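Local coordinates for protein AceL NrdHF-1-1 Intein (PDB 6ZGQ) that splices itself out of a host protein in its native form as a naturally split class 3 intein, here linked into one chain and made splice-inactive, at residues D5-V10 and T129-L134. Numbering follows the deposited sequence.
Sequences DEALLV and TEFHAL
Leu8 O is met by two groups of 129-134: His132 N bonds to it at 2.8 Å, nearly straight at 165°, and Phe131 CA adds a CA-H...O contact. Leu8 N answers with a bond to His132 O, making Leu8 and His132 an antiparallel hydrogen-bonded pair. Two residues on, Val10 N reaches Glu130 O at 3.1 Å in a more bent bond of 144°. Strand 8-9 thus borders strand 128-135, which pairs with strand 49-55 beyond. Phe131 CG, anti to its own carbonyl carbon (chi1 -63°), stays near Leu8 O; farther out, Leu9 CD1 lies over one face of the ring near the rim, 4.2 Å from Phe131 CZ. The same Leu9 CD1 is pressed to 3.5 Å from Thr129 CG2, the two side chains crossing at about a right angle. Ala7 CB sits 3.3 Å from Phe131 CB, beside the start of that side chain. Val10 runs alongside His132, its CG2 4.0 Å from NE2. His132 NE2 donates to Glu130 OE1 at 2.9 Å, the oxygen lying in the ring plane while the ring meets the carboxylate on its anti side. An alanine in place of Glu130 would probably leave His132 NE2 without this acceptor and its ring freer to turn, and bare one flank of Val10. Ala133, engineered in place of a cysteine, has CB 4.0 Å from Glu6 O, which accepts a hydrogen bond from His74 ND1. The Glu6-Ala7 bond is probably the N-terminal splice junction; its carbonyl would then lie next to the site of the missing thiol, consistent with class 3 chemistry, where an internal cysteine attacks that junction.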
# COMPACT_ATOMS: atom_id res chain seq x y z
N ASP A 5 12.23 -5.27 -3.28
CA ASP A 5 11.65 -6.34 -4.14
C ASP A 5 10.12 -6.23 -4.13
O ASP A 5 9.54 -6.03 -5.21
CB ASP A 5 12.13 -7.73 -3.69
CG ASP A 5 11.67 -8.84 -4.62
OD1 ASP A 5 11.20 -8.55 -5.74
OD2 ASP A 5 11.77 -10.02 -4.22
N GLU A 6 9.53 -6.35 -2.93
CA GLU A 6 8.07 -6.26 -2.68
C GLU A 6 7.77 -5.03 -1.79
O GLU A 6 6.86 -5.07 -0.94
CB GLU A 6 7.60 -7.57 -2.01
CG GLU A 6 6.13 -7.89 -2.20
CD GLU A 6 5.82 -9.37 -2.01
OE1 GLU A 6 5.87 -9.84 -0.86
OE2 GLU A 6 5.53 -10.06 -3.02
N ALA A 7 8.50 -3.94 -2.03
CA ALA A 7 8.70 -2.83 -1.08
C ALA A 7 8.03 -1.53 -1.56
O ALA A 7 7.62 -1.45 -2.72
CB ALA A 7 10.19 -2.64 -0.89
N LEU A 8 7.93 -0.55 -0.65
CA LEU A 8 7.35 0.78 -0.90
C LEU A 8 8.46 1.83 -0.85
O LEU A 8 9.35 1.70 0.00
CB LEU A 8 6.30 1.11 0.17
CG LEU A 8 5.16 0.11 0.28
CD1 LEU A 8 4.43 0.27 1.61
CD2 LEU A 8 4.20 0.28 -0.88
N LEU A 9 8.38 2.86 -1.71
CA LEU A 9 9.39 3.93 -1.79
C LEU A 9 9.60 4.55 -0.41
O LEU A 9 8.61 4.74 0.31
CB LEU A 9 8.95 5.02 -2.77
CG LEU A 9 9.97 6.14 -3.01
CD1 LEU A 9 11.24 5.57 -3.63
CD2 LEU A 9 9.39 7.22 -3.90
N VAL A 10 10.85 4.85 -0.05
CA VAL A 10 11.18 5.52 1.22
C VAL A 10 10.30 6.77 1.35
O VAL A 10 9.99 7.42 0.33
CB VAL A 10 12.69 5.87 1.34
CG1 VAL A 10 13.14 6.84 0.25
CG2 VAL A 10 13.03 6.42 2.72
N THR A 129 17.58 4.18 -4.74
CA THR A 129 17.03 4.72 -3.48
C THR A 129 16.43 3.58 -2.65
O THR A 129 16.19 2.49 -3.19
CB THR A 129 16.00 5.84 -3.73
OG1 THR A 129 15.77 6.52 -2.50
CG2 THR A 129 14.66 5.31 -4.28
N GLU A 130 16.22 3.83 -1.35
CA GLU A 130 15.74 2.80 -0.42
C GLU A 130 14.24 2.61 -0.60
O GLU A 130 13.53 3.59 -0.82
CB GLU A 130 16.10 3.09 1.06
CG GLU A 130 16.46 4.52 1.40
CD GLU A 130 16.94 4.65 2.83
OE1 GLU A 130 16.12 4.41 3.75
OE2 GLU A 130 18.12 4.98 3.04
N PHE A 131 13.81 1.34 -0.60
CA PHE A 131 12.40 0.91 -0.47
C PHE A 131 12.28 0.09 0.82
O PHE A 131 13.23 -0.63 1.19
CB PHE A 131 11.93 0.05 -1.66
CG PHE A 131 11.94 0.73 -3.00
CD1 PHE A 131 13.13 1.04 -3.63
CD2 PHE A 131 10.75 1.01 -3.67
CE1 PHE A 131 13.14 1.66 -4.87
CE2 PHE A 131 10.77 1.61 -4.92
CZ PHE A 131 11.96 1.94 -5.52
N HIS A 132 11.13 0.20 1.49
CA HIS A 132 10.87 -0.46 2.77
C HIS A 132 9.57 -1.28 2.64
O HIS A 132 8.71 -0.95 1.79
CB HIS A 132 10.78 0.58 3.89
CG HIS A 132 12.05 1.35 4.10
ND1 HIS A 132 12.96 1.01 5.07
CD2 HIS A 132 12.55 2.44 3.47
CE1 HIS A 132 13.99 1.84 5.02
NE2 HIS A 132 13.76 2.72 4.06
N ALA A 133 9.46 -2.35 3.44
CA ALA A 133 8.30 -3.26 3.47
C ALA A 133 8.01 -3.71 4.90
O ALA A 133 8.93 -3.78 5.71
CB ALA A 133 8.55 -4.48 2.59
N LEU A 134 6.74 -4.01 5.19
CA LEU A 134 6.28 -4.59 6.47
C LEU A 134 5.51 -5.89 6.21
O LEU A 134 4.87 -6.01 5.16
CB LEU A 134 5.33 -3.62 7.18
CG LEU A 134 5.77 -2.16 7.30
CD1 LEU A 134 4.67 -1.33 7.95
CD2 LEU A 134 7.06 -2.07 8.09